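Local coordinates for protein alpha-L-arabinofuranosidase B (Aspergillus kawachii, PDB 6SXT) that hydrolyses terminal non-reducing alpha-L-arabinofuranosyl residues from arabinoxylan, L-arabinan and arabinogalactan, working as a secreted enzyme of plant hemicellulose breakdown, at residues 178-183 / 268-273; 192-197 / 214-219; 427-432 / 472-477. One frame throughout, in Å; residues are numbered along the deposited sequence.

In the fold
Contacts 1 and 2 belong to the catalytic domain, contact 3 to the C-terminal arabinose-binding domain. Along the chain contact 2 is nested inside the loop that contact 1 closes; in space their centres lie about 22 Å apart and their nearest atoms about 8 Å. Contact 1 borders the active site through Met179, which touches the inhibitor-derived ligand LXE, itself hydrogen-bonded to the nucleophile Glu205 and the proton donor Asp281. Contact 2 is more remote, linked to the site by Glu214, bonded to the substrate-binding Asn207. Contact 3 lies on the opposite side of the chain's centre, about 46 Å from either of the others between centres, and includes Asp472 of a separate sugar-binding site.

Contact 1: residues 178-183 / 268-273; sequences HMEAIY and MSKEGA. With LXE ([(1~{S},2~{S},3~{S},4~{S})-2-(hydroxymethyl)-3,4-bis(oxidanyl)cyclopentyl]azanium), chain G.
At the edge of the catalytic pocket, the entry to strand 180-185 meets the loop leading into strand 273-276, and His178 against Ser269 and Glu271 carries most of the contact. His178 ND1 donates to Glu271 OE2 at 2.7 Å, using the anti lone pair of that oxygen; ring and carboxylate planes stand 84° apart, and the acceptor lies 17° out of the ring plane. The same OE2 is bonded to Thr174 OG1, while OE1 takes the backbone N of Thr169. Ser269 CB sits over one face of the imidazole, 3.5 Å from its centroid in a CH-pi contact. A water accepts from Glu271 N at 2.8 Å and gives a weak bond to His178 O. Met268, bent at chi2 and chi3, sets CE 3.1 Å from Met179 O. Glu180 OE1 rests on Lys270 CD at 3.6 Å; Lys270 NZ turns to the carbonyls of Glu143 and Gly141, and a second water accepts from NZ and can donate to Glu180 OE1, though it has more acceptors around it than protons to give. Glu180 OE2 forms a salt bridge with Arg259. The CB of Met179 is directed away from 268-273, and its SD lies 3.1 Å from LXE O2'. With ND1 tied as a donor to a carboxylate, the imidazole is fixed in rotation, and the negative charge of Glu271 would tend to favour its protonated form.

Contact 2: residues 192-197 / 214-219; sequences YGAGDG and EGYNSG. With EDO (1,2-ethanediol), chain P.
Tyr192 lies across Tyr216, and its side chain covers much of the meeting between loops 192-197 and 214-219. From CB, chi1 of 61° sets CG between the backbone N and the carbonyl carbon. The ring beyond it then reaches the other loop: CD1 is 3.9 Å from Tyr216 CD1, and CE1 comes closer to that same atom, at 3.5 Å. CE2, on the other side of the ring, is nearest Tyr216 N and Gly215 C, which sit over one face toward its rim. CZ and OH finish against Tyr216 CB, OH at 3.7 Å. The two rings meet obliquely, their planes at 41°, while the edge of the Tyr216 ring meets Gly193 O in its plane.

Behind the rings, Tyr192 N donates to Gly215 O and Asn217 N to Tyr192 O, both at 3.2 Å. Ser210 OG also bonds to Tyr192 O and to Asn217 ND2. An ethanediol, probably from the crystallisation liquor, takes a weak bond from Gly219 N. Two backbone bonds flanking Tyr216 make a single parallel beta bridge, joining the surface loops that flank strands 199-203 and 208-209, between which lie the substrate-binding Asn206 and Asn207.

Contact 3: residues 427-432 / 472-477; sequences ALNGEG and DVSFEI. With NAG (2-acetamido-2-deoxy-beta-D-glucopyranose), chain D.
Ser474 packs into the type I turn formed by Ala427 to Gly430, and this is the tight half of the contact. With OG anti to its carbonyl carbon (chi1 -62°), the hydroxyl faces the turn and accepts from Asn429 N at 3.2 Å; OG is also bonded to Asn470 O. Ser474 CB lies 3.0 Å from Asn429 OD1, and Ala427 CB is 3.5 Å from Ser474 OG. Asn429 OD1 in turn takes the N-H of Glu431 at 2.8 Å, an Asx turn, with the donor tilted 33° from the carbonyl plane, while ND2 is held by Asn471 OD1 and Thr339 OG1. Both ends of the amide are thus gripped, which fixes its flip. Beside this polar cluster Leu428 CD1 meets Val473 CG2 at 3.8 Å, a purely apolar touch. Gly432, at positive phi, lays its CA against Phe475 O at 3.4 Å in a CA-H...O contact.

The other half is looser and wetter. In Glu476, chi2 of -78° bends CD back toward 427-432, and OE2 lies 3.4 Å from Glu431 CA. A water sits between Glu431 OE1 and Glu476 OE2, but its leg to Glu431 OE1 is implausibly short and its placement there doubtful. Like charges this near would probably raise the proton affinity of one carboxylate. On the far side of the turn, the N-acetylglucosamine O6 donates to Ala427 O at 2.7 Å.

The turn links strands 422-426 and 433-437 of the beta-trefoil arabinose-binding domain, and Leu428 O reaches Asn67 of the catalytic domain. The partner segment leaves helix 469-472 and becomes strand 475-479, which pairs with strand 333-338; the CB of Phe475 is directed away from the turn, and its side chain touches Phe445 of strand 444-448.

Contact 1: residues 178-183 / 268-273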
loop_
_atom_site.group_PDB
_atom_site.type_symbol
_atom_site.label_atom_id
_atom_site.label_comp_id
_atom_site.label_asym_id
_atom_site.label_seq_id
_atom_site.Cartn_x
_atom_site.Cartn_y
_atom_site.Cartn_z
ATOM N N HIS A 178 -5.702 24.421 -3.928
ATOM C CA HIS A 178 -5.358 23.763 -5.205
ATOM C C HIS A 178 -5.329 22.234 -5.040
ATOM O O HIS A 178 -4.790 21.534 -5.900
ATOM C CB HIS A 178 -4.032 24.292 -5.765
ATOM C CG HIS A 178 -4.189 25.712 -6.251
ATOM N ND1 HIS A 178 -4.202 26.024 -7.603
ATOM C CD2 HIS A 178 -4.357 26.887 -5.587
ATOM C CE1 HIS A 178 -4.378 27.341 -7.757
ATOM N NE2 HIS A 178 -4.419 27.902 -6.549
ATOM N N MET A 179 -5.960 21.754 -3.986
ATOM C CA MET A 179 -6.120 20.298 -3.751
ATOM C C MET A 179 -7.430 20.090 -3.013
ATOM O O MET A 179 -7.896 20.949 -2.242
ATOM C CB MET A 179 -5.002 19.744 -2.865
ATOM C CG MET A 179 -3.769 19.417 -3.651
ATOM S SD MET A 179 -2.432 18.850 -2.606
ATOM C CE MET A 179 -3.126 17.238 -2.222
ATOM N N GLU A 180 -8.016 18.922 -3.214
ATOM C CA GLU A 180 -9.067 18.414 -2.314
ATOM C C GLU A 180 -9.022 16.883 -2.388
ATOM O O GLU A 180 -9.524 16.301 -3.400
ATOM C CB GLU A 180 -10.407 18.917 -2.772
ATOM C CG GLU A 180 -11.547 18.555 -1.822
ATOM C CD GLU A 180 -12.838 19.235 -2.213
ATOM O OE1 GLU A 180 -13.416 18.914 -3.260
ATOM O OE2 GLU A 180 -13.257 20.148 -1.421
ATOM N N ALA A 181 -8.387 16.293 -1.399
ATOM C CA ALA A 181 -8.139 14.844 -1.410
ATOM C C ALA A 181 -8.289 14.273 -0.007
ATOM O O ALA A 181 -8.033 14.916 1.012
ATOM C CB ALA A 181 -6.766 14.594 -1.973
ATOM N N ILE A 182 -8.763 13.031 0.025
ATOM C CA ILE A 182 -8.708 12.176 1.228
ATOM C C ILE A 182 -7.272 12.013 1.676
ATOM O O ILE A 182 -6.427 11.659 0.853
ATOM C CB ILE A 182 -9.360 10.820 0.951
ATOM C CG1 ILE A 182 -10.825 10.959 0.585
ATOM C CG2 ILE A 182 -9.138 9.893 2.140
ATOM C CD1 ILE A 182 -11.386 9.695 -0.077
ATOM N N TYR A 183 -7.044 12.153 2.962
ATOM C CA TYR A 183 -5.784 11.789 3.609
ATOM C C TYR A 183 -6.079 10.757 4.711
ATOM O O TYR A 183 -7.066 10.909 5.438
ATOM C CB TYR A 183 -5.129 13.031 4.251
ATOM C CG TYR A 183 -3.996 12.667 5.171
ATOM C CD1 TYR A 183 -2.701 12.524 4.691
ATOM C CD2 TYR A 183 -4.186 12.442 6.525
ATOM C CE1 TYR A 183 -1.660 12.108 5.497
ATOM C CE2 TYR A 183 -3.154 12.034 7.344
ATOM C CZ TYR A 183 -1.880 11.872 6.848
ATOM O OH TYR A 183 -0.854 11.405 7.636
ATOM N N MET A 268 -12.395 27.569 -3.597
ATOM C CA MET A 268 -11.280 26.653 -3.920
ATOM C C MET A 268 -10.801 26.909 -5.351
ATOM O O MET A 268 -11.591 27.513 -6.145
ATOM C CB MET A 268 -11.738 25.176 -3.789
ATOM C CG MET A 268 -12.097 24.790 -2.359
ATOM S SD MET A 268 -10.797 24.631 -1.224
ATOM C CE MET A 268 -10.072 23.075 -1.810
ATOM N N SER A 269 -9.615 26.382 -5.647
ATOM C CA SER A 269 -8.910 26.488 -6.947
ATOM C C SER A 269 -8.509 25.086 -7.441
ATOM O O SER A 269 -7.334 24.862 -7.712
ATOM C CB SER A 269 -7.711 27.354 -6.791
ATOM O OG SER A 269 -8.136 28.633 -6.371
ATOM N N LYS A 270 -9.459 24.154 -7.467
ATOM C CA LYS A 270 -9.051 22.767 -7.801
ATOM C C LYS A 270 -8.595 22.699 -9.256
ATOM O O LYS A 270 -9.159 23.451 -10.121
ATOM C CB LYS A 270 -10.205 21.828 -7.542
ATOM C CG LYS A 270 -10.589 21.829 -6.067
ATOM C CD LYS A 270 -11.628 20.812 -5.783
ATOM C CE LYS A 270 -12.873 20.974 -6.563
ATOM N NZ LYS A 270 -13.606 22.189 -6.073
ATOM N N GLU A 271 -7.653 21.806 -9.530
ATOM C CA GLU A 271 -7.043 21.717 -10.877
ATOM C C GLU A 271 -7.497 20.459 -11.628
ATOM O O GLU A 271 -7.253 20.391 -12.839
ATOM C CB GLU A 271 -5.541 21.811 -10.725
ATOM C CG GLU A 271 -5.108 23.118 -10.046
ATOM C CD GLU A 271 -3.634 23.432 -10.166
ATOM O OE1 GLU A 271 -2.905 22.674 -10.834
ATOM O OE2 GLU A 271 -3.185 24.402 -9.484
ATOM N N GLY A 272 -8.084 19.460 -10.934
ATOM C CA GLY A 272 -8.659 18.296 -11.612
ATOM C C GLY A 272 -7.712 17.121 -11.826
ATOM O O GLY A 272 -8.173 16.117 -12.330
ATOM N N ALA A 273 -6.463 17.171 -11.409
ATOM C CA ALA A 273 -5.564 16.008 -11.502
ATOM C C ALA A 273 -6.013 14.994 -10.436
ATOM O O ALA A 273 -6.664 15.415 -9.462
ATOM C CB ALA A 273 -4.130 16.408 -11.285
HETATM C "C1'" LXE G . 1.264 20.587 -0.509
HETATM C "C2'" LXE G . 1.095 19.130 -0.946
HETATM O "O2'" LXE G . 0.626 19.034 -2.241
HETATM C "C3'" LXE G . 0.142 18.657 0.063
HETATM O "O3'" LXE G . 0.018 17.178 -0.048
HETATM C "C4'" LXE G . 0.858 19.039 1.341
HETATM C "C5'" LXE G . -0.080 19.184 2.526
HETATM O "O5'" LXE G . -1.174 20.047 2.307
HETATM C "C6'" LXE G . 1.570 20.397 0.955
HETATM N "N1'" LXE G . 3.023 20.174 1.209
HETATM O O HOH W 1 -6.956 20.373 -7.193
HETATM O O HOH W 2 -14.808 21.053 -4.046
#

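Contact 2: residues 192-197 / 214-219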
loop_
_atom_site.group_PDB
_atom_site.type_symbol
_atom_site.label_atom_id
_atom_site.label_comp_id
_atom_site.label_asym_id
_atom_site.label_seq_id
_atom_site.Cartn_x
_atom_site.Cartn_y
_atom_site.Cartn_z
ATOM N N TYR A 192 -5.161 17.367 12.994
ATOM C CA TYR A 192 -5.265 16.050 13.657
ATOM C C TYR A 192 -6.546 16.027 14.466
ATOM O O TYR A 192 -7.291 17.047 14.630
ATOM C CB TYR A 192 -3.980 15.723 14.422
ATOM C CG TYR A 192 -3.710 16.739 15.514
ATOM C CD1 TYR A 192 -4.281 16.607 16.767
ATOM C CD2 TYR A 192 -2.947 17.869 15.258
ATOM C CE1 TYR A 192 -4.064 17.551 17.778
ATOM C CE2 TYR A 192 -2.737 18.836 16.252
ATOM C CZ TYR A 192 -3.291 18.666 17.513
ATOM O OH TYR A 192 -3.133 19.607 18.512
ATOM N N GLY A 193 -6.956 14.817 14.844
ATOM C CA GLY A 193 -8.208 14.591 15.549
ATOM C C GLY A 193 -7.955 14.091 16.980
ATOM O O GLY A 193 -6.806 14.243 17.499
ATOM N N ALA A 194 -8.994 13.504 17.546
ATOM C CA ALA A 194 -8.998 12.909 18.906
ATOM C C ALA A 194 -8.105 11.667 18.940
ATOM O O ALA A 194 -7.951 10.919 17.919
ATOM C CB ALA A 194 -10.404 12.627 19.338
ATOM N N GLY A 195 -7.449 11.411 20.074
ATOM C CA GLY A 195 -6.657 10.189 20.282
ATOM C C GLY A 195 -5.314 10.181 19.596
ATOM O O GLY A 195 -4.746 11.252 19.353
ATOM N N ASP A 196 -4.841 8.994 19.244
ATOM C CA ASP A 196 -3.461 8.761 18.741
ATOM C C ASP A 196 -3.429 8.556 17.210
ATOM O O ASP A 196 -2.322 8.360 16.658
ATOM C CB ASP A 196 -2.835 7.530 19.376
ATOM C CG ASP A 196 -2.464 7.725 20.839
ATOM O OD1 ASP A 196 -2.222 8.877 21.246
ATOM O OD2 ASP A 196 -2.479 6.731 21.548
ATOM N N GLY A 197 -4.582 8.625 16.548
ATOM C CA GLY A 197 -4.607 8.454 15.086
ATOM C C GLY A 197 -4.677 6.981 14.713
ATOM O O GLY A 197 -4.830 6.087 15.543
ATOM N N GLU A 214 -7.786 24.999 11.813
ATOM C CA GLU A 214 -6.412 24.494 11.668
ATOM C C GLU A 214 -6.051 23.703 12.923
ATOM O O GLU A 214 -6.620 24.029 14.033
ATOM C CB GLU A 214 -5.327 25.548 11.420
ATOM C CG GLU A 214 -5.266 26.021 9.971
ATOM C CD GLU A 214 -4.249 27.126 9.725
ATOM O OE1 GLU A 214 -3.844 27.775 10.710
ATOM O OE2 GLU A 214 -3.839 27.326 8.579
ATOM N N GLY A 215 -5.242 22.656 12.760
ATOM C CA GLY A 215 -4.800 21.793 13.882
ATOM C C GLY A 215 -5.903 20.881 14.430
ATOM O O GLY A 215 -6.550 20.170 13.670
ATOM N N TYR A 216 -6.135 20.871 15.750
ATOM C CA TYR A 216 -7.060 19.929 16.431
ATOM C C TYR A 216 -8.517 20.221 16.125
ATOM O O TYR A 216 -8.986 21.360 16.243
ATOM C CB TYR A 216 -6.779 20.002 17.941
ATOM C CG TYR A 216 -7.625 19.093 18.786
ATOM C CD1 TYR A 216 -7.478 17.722 18.695
ATOM C CD2 TYR A 216 -8.600 19.594 19.644
ATOM C CE1 TYR A 216 -8.224 16.876 19.506
ATOM C CE2 TYR A 216 -9.371 18.753 20.437
ATOM C CZ TYR A 216 -9.163 17.394 20.386
ATOM O OH TYR A 216 -9.975 16.604 21.146
ATOM N N ASN A 217 -9.286 19.173 15.836
ATOM C CA ASN A 217 -10.752 19.182 15.798
ATOM C C ASN A 217 -11.209 17.934 16.537
ATOM O O ASN A 217 -10.756 16.805 16.171
ATOM C CB ASN A 217 -11.306 19.251 14.394
ATOM C CG ASN A 217 -11.013 20.570 13.714
ATOM O OD1 ASN A 217 -11.913 21.442 13.732
ATOM N ND2 ASN A 217 -9.851 20.646 13.043
ATOM N N SER A 218 -11.979 18.145 17.610
ATOM C CA SER A 218 -12.331 17.066 18.569
ATOM C C SER A 218 -13.230 16.051 17.890
ATOM O O SER A 218 -13.379 14.940 18.422
ATOM C CB SER A 218 -12.980 17.693 19.842
ATOM O OG SER A 218 -14.268 18.275 19.487
ATOM N N GLY A 219 -13.975 16.456 16.865
ATOM C CA GLY A 219 -15.014 15.604 16.309
ATOM C C GLY A 219 -14.452 14.610 15.289
ATOM O O GLY A 219 -15.302 13.905 14.723
HETATM C C1 EDO P . -15.230 18.664 15.116
HETATM O O1 EDO P . -14.423 19.116 16.215
HETATM C C2 EDO P . -14.850 18.942 13.679
HETATM O O2 EDO P . -14.391 17.853 12.747
#

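Contact 3: residues 427-432 / 472-477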
loop_
_atom_site.group_PDB
_atom_site.type_symbol
_atom_site.label_atom_id
_atom_site.label_comp_id
_atom_site.label_asym_id
_atom_site.label_seq_id
_atom_site.Cartn_x
_atom_site.Cartn_y
_atom_site.Cartn_z
ATOM N N ALA A 427 9.041 -20.415 -2.595
ATOM C CA ALA A 427 10.249 -19.892 -3.224
ATOM C C ALA A 427 10.042 -19.663 -4.719
ATOM O O ALA A 427 9.468 -20.531 -5.414
ATOM C CB ALA A 427 11.438 -20.819 -3.022
ATOM N N LEU A 428 10.570 -18.573 -5.215
ATOM C CA LEU A 428 10.442 -18.247 -6.648
ATOM C C LEU A 428 11.106 -19.322 -7.514
ATOM O O LEU A 428 10.660 -19.512 -8.656
ATOM C CB LEU A 428 10.971 -16.872 -6.961
ATOM C CG LEU A 428 10.290 -15.706 -6.258
ATOM C CD1 LEU A 428 10.719 -14.393 -6.909
ATOM C CD2 LEU A 428 8.786 -15.826 -6.235
ATOM N N ASN A 429 12.157 -20.008 -7.027
ATOM C CA ASN A 429 12.774 -21.102 -7.814
ATOM C C ASN A 429 12.288 -22.471 -7.376
ATOM O O ASN A 429 12.864 -23.465 -7.824
ATOM C CB ASN A 429 14.308 -20.971 -7.774
ATOM C CG ASN A 429 14.882 -21.367 -6.441
ATOM O OD1 ASN A 429 14.128 -21.750 -5.551
ATOM N ND2 ASN A 429 16.200 -21.238 -6.339
ATOM N N GLY A 430 11.291 -22.578 -6.503
ATOM C CA GLY A 430 10.756 -23.850 -6.004
ATOM C C GLY A 430 11.606 -24.533 -4.941
ATOM O O GLY A 430 11.193 -25.568 -4.487
ATOM N N GLU A 431 12.670 -23.897 -4.456
ATOM C CA GLU A 431 13.531 -24.518 -3.418
ATOM C C GLU A 431 13.337 -23.753 -2.105
ATOM O O GLU A 431 14.109 -22.815 -1.849
ATOM C CB GLU A 431 14.978 -24.486 -3.884
ATOM C CG GLU A 431 15.248 -25.203 -5.205
ATOM C CD GLU A 431 16.736 -25.269 -5.569
ATOM O OE1 GLU A 431 17.527 -25.629 -4.690
ATOM O OE2 GLU A 431 17.085 -24.967 -6.711
ATOM N N GLY A 432 12.353 -24.159 -1.327
ATOM C CA GLY A 432 12.080 -23.626 0.022
ATOM C C GLY A 432 11.205 -22.392 -0.012
ATOM O O GLY A 432 10.031 -22.474 -0.470
ATOM N N ASP A 472 18.485 -16.027 -5.923
ATOM C CA ASP A 472 19.105 -15.253 -4.814
ATOM C C ASP A 472 18.062 -14.858 -3.761
ATOM O O ASP A 472 18.486 -14.410 -2.690
ATOM C CB ASP A 472 19.848 -14.022 -5.289
ATOM C CG ASP A 472 21.045 -14.279 -6.216
ATOM O OD1 ASP A 472 21.386 -15.491 -6.439
ATOM O OD2 ASP A 472 21.551 -13.266 -6.714
ATOM N N VAL A 473 16.758 -15.070 -4.031
ATOM C CA VAL A 473 15.704 -14.821 -3.013
ATOM C C VAL A 473 15.060 -16.124 -2.563
ATOM O O VAL A 473 14.042 -16.060 -1.851
ATOM C CB VAL A 473 14.651 -13.813 -3.527
ATOM C CG1 VAL A 473 15.263 -12.510 -3.962
ATOM C CG2 VAL A 473 13.740 -14.425 -4.598
ATOM N N SER A 474 15.623 -17.283 -2.876
ATOM C CA SER A 474 15.050 -18.576 -2.511
ATOM C C SER A 474 15.990 -19.251 -1.510
ATOM O O SER A 474 17.201 -19.397 -1.844
ATOM C CB SER A 474 14.828 -19.437 -3.725
ATOM O OG SER A 474 13.870 -18.804 -4.615
ATOM N N PHE A 475 15.469 -19.646 -0.374
ATOM C CA PHE A 475 16.271 -20.260 0.723
ATOM C C PHE A 475 15.590 -21.513 1.203
ATOM O O PHE A 475 14.385 -21.528 1.457
ATOM C CB PHE A 475 16.437 -19.278 1.876
ATOM C CG PHE A 475 17.114 -18.021 1.454
ATOM C CD1 PHE A 475 18.507 -17.900 1.423
ATOM C CD2 PHE A 475 16.373 -16.937 1.005
ATOM C CE1 PHE A 475 19.109 -16.729 1.039
ATOM C CE2 PHE A 475 16.988 -15.767 0.615
ATOM C CZ PHE A 475 18.355 -15.643 0.621
ATOM N N GLU A 476 16.361 -22.587 1.403
ATOM C CA GLU A 476 15.829 -23.809 2.016
ATOM C C GLU A 476 15.841 -23.687 3.526
ATOM O O GLU A 476 16.838 -23.200 4.098
ATOM C CB GLU A 476 16.649 -25.019 1.577
ATOM C CG GLU A 476 16.365 -25.443 0.144
ATOM C CD GLU A 476 15.078 -26.230 -0.056
ATOM O OE1 GLU A 476 14.301 -26.418 0.898
ATOM O OE2 GLU A 476 14.882 -26.676 -1.203
ATOM N N ILE A 477 14.781 -24.135 4.157
ATOM C CA ILE A 477 14.596 -24.102 5.627
ATOM C C ILE A 477 15.159 -25.420 6.144
ATOM O O ILE A 477 14.651 -26.487 5.774
ATOM C CB ILE A 477 13.138 -23.932 6.028
ATOM C CG1 ILE A 477 12.499 -22.691 5.404
ATOM C CG2 ILE A 477 13.005 -23.939 7.546
ATOM C CD1 ILE A 477 10.986 -22.710 5.466
HETATM C C1 NAG D . 7.723 -22.004 -9.235
HETATM C C2 NAG D . 8.637 -23.210 -9.413
HETATM C C3 NAG D . 7.954 -24.481 -8.873
HETATM C C4 NAG D . 7.428 -24.257 -7.445
HETATM C C5 NAG D . 6.730 -22.910 -7.281
HETATM C C6 NAG D . 6.457 -22.574 -5.793
HETATM C C7 NAG D . 10.216 -22.872 -11.270
HETATM C C8 NAG D . 10.467 -23.002 -12.733
HETATM N N2 NAG D . 9.047 -23.347 -10.814
HETATM O O3 NAG D . 8.855 -25.635 -8.904
HETATM O O4 NAG D . 6.612 -25.355 -7.026
HETATM O O5 NAG D . 7.470 -21.806 -7.832
HETATM O O6 NAG D . 7.708 -22.597 -5.041
HETATM O O7 NAG D . 11.048 -22.361 -10.518
HETATM O O HOH W 3 17.370 -27.046 -2.739
#